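Local coordinates for protein benzoate 1,2-dioxygenase beta subunit (Burkholderia mallei ATCC 23344, PDB 3E99) that probably serves as the structural beta subunit of benzoate 1,2-dioxygenase, the oxygenase that dihydroxylates the benzoate ring, at residues A[84-98]-A[109-121]. Sequence-based numbering, arbitrary orientation.
Sequences TVPDTRTSHNIANVE and VRFNWHTLSYRYK
Ile94 crosses Phe111 at a slant, its CG2 branch 3.6 Å from Phe111 CD1, while Ile94 CD1 rests against Phe111 CE1 and also meets Trp113 CB. The phenyl group is brought there by a chi1 of 60°, which sets its CG between backbone N and carbonyl carbon; Val97 CG2 packs on Phe111 CB, and Tyr132 meets the ring edge-to-face. Further along this helix-facing side, Thr115 and His92 run side by side: Thr115 CG2 makes a CH-pi contact 4.2 Å from the imidazole centroid, and Asp22 and the C-terminal carboxylate of Ile164 hold the two ring nitrogens.

Strands 89-103 and 106-119 form a long antiparallel hairpin at one margin of the curved sheet, in keeping with the NTF2-like fold of ring-hydroxylating dioxygenase beta subunits. Paired backbone bonds join Arg89 to Tyr118 and Ser91 to Leu116, then Ala95 to Asn112 and Glu98 to Arg110; a beta bulge at Asn96 and Val97 shifts the register by one. At mid-hairpin Asn93 ND2 donates to His114 O at 2.9 Å, nearly straight at 166° and in the amide plane, although tilted from the carbonyl plane. A water bridges Asn93 N and Thr115 OG1. The opposite face is taken up by subunit contacts: Arg89, extended beside Tyr118, forms a salt bridge with Asp153 of the second subunit, and Glu98 does so with Arg19 of the third.

Packing is looser where the strands run out. In one of two modelled conformers, the exposed Arg119 crosses the cis-proline Pro86, whose CG would then lie over the guanidinium, a tentative placement. A water there bonds only weakly to Asp87 OD1 and Thr88 OG1, and to Arg119 NE in that conformer alone; Asp87 also forms a salt bridge with Arg80.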
ATOM      1  N   THR A  84      13.131  25.641  10.923  1.00 47.35           N
ATOM      2  CA  THR A  84      12.684  25.226  12.267  1.00 48.88           C
ATOM      3  C   THR A  84      11.494  24.249  12.228  1.00 47.15           C
ATOM      4  O   THR A  84      10.821  24.110  11.189  1.00 44.20           O
ATOM      5  CB  THR A  84      12.271  26.451  13.125  1.00 48.89           C
ATOM      6  OG1 THR A  84      13.260  27.476  12.996  1.00 59.12           O
ATOM      7  CG2 THR A  84      12.134  26.056  14.596  1.00 49.61           C
ATOM      8  N   VAL A  85      11.263  23.579  13.368  1.00 45.64           N
ATOM      9  CA  VAL A  85      10.089  22.729  13.573  1.00 44.85           C
ATOM     10  C   VAL A  85       8.837  23.584  13.364  1.00 43.41           C
ATOM     11  O   VAL A  85       8.842  24.765  13.697  1.00 43.49           O
ATOM     12  CB  VAL A  85      10.061  22.126  15.004  1.00 45.77           C
ATOM     13  N   PRO A  86       7.764  23.006  12.805  1.00 40.73           N
ATOM     14  CA  PRO A  86       7.604  21.640  12.326  1.00 39.31           C
ATOM     15  C   PRO A  86       8.315  21.343  10.990  1.00 35.45           C
ATOM     16  O   PRO A  86       8.330  22.161  10.064  1.00 33.02           O
ATOM     17  CB  PRO A  86       6.091  21.520  12.146  1.00 40.93           C
ATOM     18  CG  PRO A  86       5.657  22.889  11.845  1.00 36.92           C
ATOM     19  CD  PRO A  86       6.534  23.796  12.624  1.00 42.28           C
ATOM     20  N   ASP A  87       8.899  20.160  10.917  1.00 35.98           N
ATOM     21  CA  ASP A  87       9.495  19.663   9.697  1.00 35.29           C
ATOM     22  C   ASP A  87       8.403  19.013   8.878  1.00 32.80           C
ATOM     23  O   ASP A  87       7.285  18.823   9.381  1.00 35.24           O
ATOM     24  CB  ASP A  87      10.578  18.638  10.034  1.00 35.42           C
ATOM     25  CG  ASP A  87      11.497  18.340   8.848  1.00 39.06           C
ATOM     26  OD1 ASP A  87      11.442  19.064   7.832  1.00 40.90           O
ATOM     27  OD2 ASP A  87      12.268  17.364   8.947  1.00 50.30           O
ATOM     28  N   THR A  88       8.728  18.678   7.628  1.00 30.32           N
ATOM     29  CA  THR A  88       7.864  17.872   6.754  1.00 31.97           C
ATOM     30  C   THR A  88       8.183  16.392   6.917  1.00 28.57           C
ATOM     31  O   THR A  88       9.318  15.974   6.658  1.00 29.76           O
ATOM     32  CB  THR A  88       8.086  18.245   5.288  1.00 30.76           C
ATOM     33  OG1 THR A  88       7.820  19.646   5.106  1.00 33.15           O
ATOM     34  CG2 THR A  88       7.152  17.476   4.389  1.00 28.51           C
ATOM     35  N   ARG A  89       7.214  15.614   7.396  1.00 23.84           N
ATOM     36  CA  ARG A  89       7.402  14.170   7.547  1.00 25.23           C
ATOM     37  C   ARG A  89       6.757  13.489   6.365  1.00 24.36           C
ATOM     38  O   ARG A  89       5.626  13.790   6.039  1.00 28.72           O
ATOM     39  CB  ARG A  89       6.777  13.681   8.837  1.00 25.50           C
ATOM     40  CG  ARG A  89       7.331  14.418  10.075  1.00 27.56           C
ATOM     41  CD  ARG A  89       6.523  14.119  11.270  1.00 37.47           C
ATOM     42  NE  ARG A  89       6.840  15.041  12.350  1.00 45.51           N
ATOM     43  CZ  ARG A  89       6.010  15.386  13.327  1.00 46.44           C
ATOM     44  NH1 ARG A  89       4.784  14.898  13.369  1.00 39.95           N
ATOM     45  NH2 ARG A  89       6.415  16.232  14.276  1.00 42.19           N
ATOM     46  N   THR A  90       7.483  12.590   5.713  1.00 24.09           N
ATOM     47  CA  THR A  90       6.965  11.951   4.497  1.00 22.52           C
ATOM     48  C   THR A  90       6.935  10.446   4.758  1.00 23.23           C
ATOM     49  O   THR A  90       7.702   9.929   5.592  1.00 22.64           O
ATOM     50  CB  THR A  90       7.804  12.248   3.229  1.00 25.77           C
ATOM     51  OG1 THR A  90       9.154  11.817   3.412  1.00 21.37           O
ATOM     52  CG2 THR A  90       7.803  13.757   2.863  1.00 23.35           C
ATOM     53  N   SER A  91       6.077   9.762   4.029  1.00 23.51           N
ATOM     54  CA  SER A  91       5.950   8.309   4.139  1.00 22.65           C
ATOM     55  C   SER A  91       5.609   7.762   2.764  1.00 21.42           C
ATOM     56  O   SER A  91       4.520   7.983   2.246  1.00 20.40           O
ATOM     57  CB  SER A  91       4.875   7.905   5.126  1.00 24.32           C
ATOM     58  OG  SER A  91       4.925   6.500   5.385  1.00 27.43           O
ATOM     59  N   HIS A  92       6.589   7.095   2.152  1.00 23.24           N
ATOM     60  CA  HIS A  92       6.414   6.419   0.873  1.00 20.51           C
ATOM     61  C   HIS A  92       5.723   5.070   1.064  1.00 19.10           C
ATOM     62  O   HIS A  92       5.966   4.368   2.060  1.00 22.03           O
ATOM     63  CB  HIS A  92       7.772   6.175   0.195  1.00 23.31           C
ATOM     64  CG  HIS A  92       8.384   7.406  -0.379  1.00 22.81           C
ATOM     65  ND1 HIS A  92       8.748   8.486   0.397  1.00 21.90           N
ATOM     66  CD2 HIS A  92       8.687   7.736  -1.660  1.00 22.25           C
ATOM     67  CE1 HIS A  92       9.217   9.434  -0.389  1.00 24.87           C
ATOM     68  NE2 HIS A  92       9.210   8.998  -1.634  1.00 22.95           N
ATOM     69  N   ASN A  93       4.887   4.716   0.072  1.00 21.79           N
ATOM     70  CA  ASN A  93       4.109   3.480   0.072  1.00 23.13           C
ATOM     71  C   ASN A  93       4.138   2.924  -1.326  1.00 22.29           C
ATOM     72  O   ASN A  93       3.511   3.478  -2.238  1.00 21.28           O
ATOM     73  CB  ASN A  93       2.664   3.716   0.508  1.00 24.56           C
ATOM     74  CG  ASN A  93       2.556   4.326   1.923  1.00 21.78           C
ATOM     75  OD1 ASN A  93       2.529   3.614   2.959  1.00 26.06           O
ATOM     76  ND2 ASN A  93       2.424   5.655   1.965  1.00 22.78           N
ATOM     77  N   ILE A  94       4.928   1.876  -1.513  1.00 22.62           N
ATOM     78  CA  ILE A  94       5.219   1.317  -2.842  1.00 21.80           C
ATOM     79  C   ILE A  94       4.329   0.101  -2.976  1.00 25.90           C
ATOM     80  O   ILE A  94       4.398  -0.804  -2.122  1.00 28.72           O
ATOM     81  CB  ILE A  94       6.704   0.892  -2.951  1.00 21.90           C
ATOM     82  CG1 ILE A  94       7.701   2.065  -2.695  1.00 31.03           C
ATOM     83  CG2 ILE A  94       7.003   0.144  -4.315  1.00 18.57           C
ATOM     84  CD1 ILE A  94       7.498   3.205  -3.561  1.00 41.23           C
ATOM     85  N   ALA A  95       3.542   0.053  -4.057  1.00 25.05           N
ATOM     86  CA  ALA A  95       2.479  -0.954  -4.241  1.00 22.84           C
ATOM     87  C   ALA A  95       2.510  -1.516  -5.663  1.00 21.73           C
ATOM     88  O   ALA A  95       2.973  -0.887  -6.615  1.00 21.83           O
ATOM     89  CB  ALA A  95       1.091  -0.306  -3.994  1.00 24.90           C
ATOM     90  N   ASN A  96       1.986  -2.708  -5.799  1.00 21.37           N
ATOM     91  CA  ASN A  96       1.652  -3.279  -7.098  1.00 23.95           C
ATOM     92  C   ASN A  96       2.887  -3.376  -7.988  1.00 21.76           C
ATOM     93  O   ASN A  96       2.877  -3.033  -9.176  1.00 24.70           O
ATOM     94  CB  ASN A  96       0.530  -2.471  -7.790  1.00 23.42           C
ATOM     95  CG  ASN A  96      -0.834  -2.560  -7.092  1.00 21.80           C
ATOM     96  OD1 ASN A  96      -0.951  -2.618  -5.872  1.00 24.23           O
ATOM     97  ND2 ASN A  96      -1.894  -2.495  -7.900  1.00 24.23           N
ATOM     98  N   VAL A  97       3.953  -3.862  -7.394  1.00 24.30           N
ATOM     99  CA  VAL A  97       5.231  -3.965  -8.095  1.00 20.88           C
ATOM    100  C   VAL A  97       5.202  -5.136  -9.098  1.00 21.95           C
ATOM    101  O   VAL A  97       4.923  -6.251  -8.730  1.00 24.06           O
ATOM    102  CB  VAL A  97       6.413  -4.153  -7.156  1.00 21.75           C
ATOM    103  CG1 VAL A  97       7.724  -4.181  -8.006  1.00 22.29           C
ATOM    104  CG2 VAL A  97       6.462  -3.024  -6.070  1.00 18.07           C
ATOM    105  N   GLU A  98       5.496  -4.829 -10.355  1.00 23.44           N
ATOM    106  CA  GLU A  98       5.573  -5.797 -11.426  1.00 24.36           C
ATOM    107  C   GLU A  98       6.896  -5.733 -12.123  1.00 23.41           C
ATOM    108  O   GLU A  98       7.322  -4.663 -12.542  1.00 24.42           O
ATOM    109  CB  GLU A  98       4.518  -5.513 -12.456  1.00 23.45           C
ATOM    110  CG  GLU A  98       3.084  -5.708 -11.910  1.00 24.69           C
ATOM    111  CD  GLU A  98       2.099  -5.395 -12.975  1.00 25.15           C
ATOM    112  OE1 GLU A  98       1.883  -6.254 -13.858  1.00 27.17           O
ATOM    113  OE2 GLU A  98       1.614  -4.272 -12.988  1.00 25.63           O
ATOM    114  N   VAL A 109      11.295  -2.685 -13.559  1.00 25.68           N
ATOM    115  CA  VAL A 109      10.041  -2.931 -12.856  1.00 25.42           C
ATOM    116  C   VAL A 109       9.162  -1.681 -12.942  1.00 23.99           C
ATOM    117  O   VAL A 109       9.674  -0.564 -13.148  1.00 25.08           O
ATOM    118  CB  VAL A 109      10.292  -3.252 -11.367  1.00 29.35           C
ATOM    119  CG1 VAL A 109      11.124  -4.572 -11.242  1.00 31.19           C
ATOM    120  CG2 VAL A 109      11.028  -2.099 -10.710  1.00 25.09           C
ATOM    121  N   ARG A 110       7.863  -1.859 -12.778  1.00 23.12           N
ATOM    122  CA  ARG A 110       6.947  -0.729 -12.601  1.00 22.77           C
ATOM    123  C   ARG A 110       6.194  -0.901 -11.316  1.00 23.74           C
ATOM    124  O   ARG A 110       6.050  -2.031 -10.797  1.00 21.39           O
ATOM    125  CB  ARG A 110       5.964  -0.623 -13.746  1.00 23.72           C
ATOM    126  CG  ARG A 110       4.957  -1.726 -13.823  1.00 25.17           C
ATOM    127  CD  ARG A 110       3.978  -1.510 -14.894  1.00 28.57           C
ATOM    128  NE  ARG A 110       3.018  -0.459 -14.614  1.00 26.96           N
ATOM    129  CZ  ARG A 110       2.359   0.205 -15.558  1.00 33.98           C
ATOM    130  NH1 ARG A 110       2.549  -0.057 -16.850  1.00 33.84           N
ATOM    131  NH2 ARG A 110       1.461   1.108 -15.214  1.00 26.72           N
ATOM    132  N   PHE A 111       5.675   0.200 -10.786  1.00 21.42           N
ATOM    133  CA  PHE A 111       4.964   0.122  -9.506  1.00 23.13           C
ATOM    134  C   PHE A 111       4.108   1.368  -9.307  1.00 20.16           C
ATOM    135  O   PHE A 111       4.343   2.391  -9.959  1.00 22.96           O
ATOM    136  CB  PHE A 111       5.910  -0.143  -8.275  1.00 23.26           C
ATOM    137  CG  PHE A 111       6.969   0.906  -8.048  1.00 19.29           C
ATOM    138  CD1 PHE A 111       6.698   2.082  -7.337  1.00 18.27           C
ATOM    139  CD2 PHE A 111       8.201   0.777  -8.626  1.00 25.43           C
ATOM    140  CE1 PHE A 111       7.644   3.028  -7.173  1.00 19.75           C
ATOM    141  CE2 PHE A 111       9.144   1.744  -8.482  1.00 21.73           C
ATOM    142  CZ  PHE A 111       8.881   2.877  -7.744  1.00 24.88           C
ATOM    143  N   ASN A 112       3.075   1.275  -8.450  1.00 20.31           N
ATOM    144  CA  ASN A 112       2.289   2.454  -8.065  1.00 21.02           C
ATOM    145  C   ASN A 112       2.806   2.941  -6.730  1.00 24.00           C
ATOM    146  O   ASN A 112       3.407   2.179  -5.966  1.00 22.05           O
ATOM    147  CB  ASN A 112       0.797   2.090  -7.969  1.00 22.79           C
ATOM    148  CG  ASN A 112       0.209   1.725  -9.311  1.00 22.55           C
ATOM    149  OD1 ASN A 112       0.830   2.006 -10.344  1.00 22.79           O
ATOM    150  ND2 ASN A 112      -0.988   1.111  -9.318  1.00 20.76           N
ATOM    151  N   TRP A 113       2.545   4.188  -6.398  1.00 22.37           N
ATOM    152  CA  TRP A 113       3.047   4.711  -5.151  1.00 20.93           C
ATOM    153  C   TRP A 113       2.156   5.853  -4.697  1.00 21.79           C
ATOM    154  O   TRP A 113       1.331   6.405  -5.449  1.00 23.08           O
ATOM    155  CB  TRP A 113       4.532   5.153  -5.320  1.00 19.06           C
ATOM    156  CG  TRP A 113       4.666   6.129  -6.418  1.00 21.71           C
ATOM    157  CD1 TRP A 113       5.034   5.853  -7.723  1.00 23.88           C
ATOM    158  CD2 TRP A 113       4.448   7.538  -6.360  1.00 23.58           C
ATOM    159  NE1 TRP A 113       5.043   6.985  -8.451  1.00 25.89           N
ATOM    160  CE2 TRP A 113       4.699   8.044  -7.657  1.00 27.58           C
ATOM    161  CE3 TRP A 113       4.095   8.442  -5.341  1.00 23.90           C
ATOM    162  CZ2 TRP A 113       4.561   9.374  -7.973  1.00 23.84           C
ATOM    163  CZ3 TRP A 113       3.988   9.758  -5.649  1.00 22.36           C
ATOM    164  CH2 TRP A 113       4.223  10.230  -6.961  1.00 24.47           C
ATOM    165  N   HIS A 114       2.262   6.131  -3.412  1.00 22.66           N
ATOM    166  CA  HIS A 114       1.448   7.098  -2.723  1.00 19.25           C
ATOM    167  C   HIS A 114       2.337   7.562  -1.571  1.00 19.38           C
ATOM    168  O   HIS A 114       2.694   6.814  -0.670  1.00 22.07           O
ATOM    169  CB  HIS A 114       0.128   6.490  -2.215  1.00 20.09           C
ATOM    170  CG  HIS A 114      -0.720   7.422  -1.406  1.00 18.30           C
ATOM    171  ND1 HIS A 114      -1.571   6.985  -0.412  1.00 23.23           N
ATOM    172  CD2 HIS A 114      -0.847   8.771  -1.442  1.00 25.70           C
ATOM    173  CE1 HIS A 114      -2.205   8.024   0.114  1.00 22.73           C
ATOM    174  NE2 HIS A 114      -1.766   9.123  -0.482  1.00 20.90           N
ATOM    175  N   THR A 115       2.740   8.814  -1.643  1.00 20.82           N
ATOM    176  CA  THR A 115       3.490   9.410  -0.616  1.00 22.00           C
ATOM    177  C   THR A 115       2.562  10.316   0.136  1.00 20.47           C
ATOM    178  O   THR A 115       1.905  11.169  -0.453  1.00 23.24           O
ATOM    179  CB  THR A 115       4.630  10.260  -1.202  1.00 21.61           C
ATOM    180  OG1 THR A 115       5.418   9.418  -2.044  1.00 25.81           O
ATOM    181  CG2 THR A 115       5.503  10.794  -0.045  1.00 21.04           C
ATOM    182  N   LEU A 116       2.561  10.153   1.447  1.00 22.00           N
ATOM    183  CA  LEU A 116       1.805  11.004   2.324  1.00 21.86           C
ATOM    184  C   LEU A 116       2.820  11.972   2.972  1.00 23.83           C
ATOM    185  O   LEU A 116       3.940  11.596   3.230  1.00 24.59           O
ATOM    186  CB  LEU A 116       1.094  10.124   3.342  1.00 21.82           C
ATOM    187  CG  LEU A 116      -0.172   9.452   2.808  1.00 21.35           C
ATOM    188  CD1 LEU A 116      -0.491   8.200   3.598  1.00 24.16           C
ATOM    189  CD2 LEU A 116      -1.362  10.437   2.768  1.00 23.43           C
ATOM    190  N   SER A 117       2.441  13.221   3.196  1.00 22.06           N
ATOM    191  CA  SER A 117       3.385  14.199   3.644  1.00 25.14           C
ATOM    192  C   SER A 117       2.674  15.051   4.661  1.00 26.74           C
ATOM    193  O   SER A 117       1.461  15.290   4.556  1.00 30.04           O
ATOM    194  CB  SER A 117       3.852  15.001   2.417  1.00 28.58           C
ATOM    195  OG  SER A 117       4.839  15.933   2.737  1.00 33.15           O
ATOM    196  N   TYR A 118       3.370  15.413   5.719  1.00 25.42           N
ATOM    197  CA  TYR A 118       2.713  16.173   6.769  1.00 23.05           C
ATOM    198  C   TYR A 118       3.673  17.176   7.312  1.00 25.12           C
ATOM    199  O   TYR A 118       4.803  16.844   7.604  1.00 25.85           O
ATOM    200  CB  TYR A 118       2.234  15.263   7.909  1.00 27.26           C
ATOM    201  CG  TYR A 118       1.652  16.010   9.076  1.00 28.37           C
ATOM    202  CD1 TYR A 118       0.338  16.435   9.056  1.00 29.01           C
ATOM    203  CD2 TYR A 118       2.428  16.311  10.190  1.00 29.26           C
ATOM    204  CE1 TYR A 118      -0.196  17.121  10.119  1.00 39.87           C
ATOM    205  CE2 TYR A 118       1.898  17.017  11.245  1.00 32.52           C
ATOM    206  CZ  TYR A 118       0.600  17.409  11.212  1.00 35.42           C
ATOM    207  OH  TYR A 118       0.088  18.102  12.305  1.00 43.09           O
ATOM    208  N   ARG A 119       3.184  18.410   7.421  0.50 26.73           N
ATOM    209  CA  ARG A 119       3.830  19.462   8.176  0.50 28.57           C
ATOM    210  C   ARG A 119       2.727  20.223   8.909  0.50 30.27           C
ATOM    211  O   ARG A 119       1.792  20.737   8.287  0.50 28.33           O
ATOM    212  CB  ARG A 119       4.592  20.407   7.253  0.50 28.89           C
ATOM    213  CG  ARG A 119       5.460  21.381   8.006  0.50 27.68           C
ATOM    214  CD  ARG A 119       6.266  22.268   7.077  0.50 33.40           C
ATOM    215  NE  ARG A 119       7.125  23.163   7.848  0.50 33.41           N
ATOM    216  CZ  ARG A 119       6.718  24.263   8.481  0.50 36.04           C
ATOM    217  NH1 ARG A 119       5.442  24.654   8.457  0.50 37.28           N
ATOM    218  NH2 ARG A 119       7.606  24.979   9.155  0.50 33.47           N
ATOM    219  N   TYR A 120       2.820  20.240  10.236  0.50 33.94           N
ATOM    220  CA  TYR A 120       2.056  21.170  11.064  0.50 34.92           C
ATOM    221  C   TYR A 120       0.578  20.819  11.193  0.50 36.61           C
ATOM    222  O   TYR A 120       0.173  20.237  12.194  0.50 39.41           O
ATOM    223  CB  TYR A 120       2.243  22.610  10.556  0.50 36.23           C
ATOM    224  CG  TYR A 120       1.606  23.677  11.440  0.50 37.94           C
ATOM    225  CD1 TYR A 120       1.757  23.657  12.832  0.50 40.44           C
ATOM    226  CD2 TYR A 120       0.855  24.713  10.884  0.50 36.28           C
ATOM    227  CE1 TYR A 120       1.169  24.638  13.645  0.50 36.66           C
ATOM    228  CE2 TYR A 120       0.267  25.699  11.691  0.50 39.80           C
ATOM    229  CZ  TYR A 120       0.428  25.652  13.066  0.50 37.23           C
ATOM    230  OH  TYR A 120      -0.160  26.617  13.857  0.50 41.04           O
ATOM    231  N   LYS A 121      -0.239  21.179  10.209  0.50 36.89           N
ATOM    232  CA  LYS A 121      -1.678  20.914  10.297  0.50 37.35           C
ATOM    233  C   LYS A 121      -2.259  20.074   9.168  0.50 38.23           C
ATOM    234  O   LYS A 121      -3.273  19.398   9.349  0.50 39.47           O
ATOM    235  CB  LYS A 121      -2.442  22.236  10.331  0.50 37.76           C
ATOM    236  CG  LYS A 121      -2.275  23.024  11.600  0.50 39.58           C
ATOM    237  CD  LYS A 121      -2.918  24.394  11.437  0.50 38.96           C
ATOM    238  CE  LYS A 121      -3.665  24.827  12.668  0.50 37.46           C
ATOM    239  NZ  LYS A 121      -4.627  25.884  12.323  0.50 31.62           N
TER
HETATM  240  O   HOH W   1       9.988  21.865   6.592  1.00 68.09           O
HETATM  241  O   HOH W   2       5.502   6.562  -2.389  1.00 18.84           O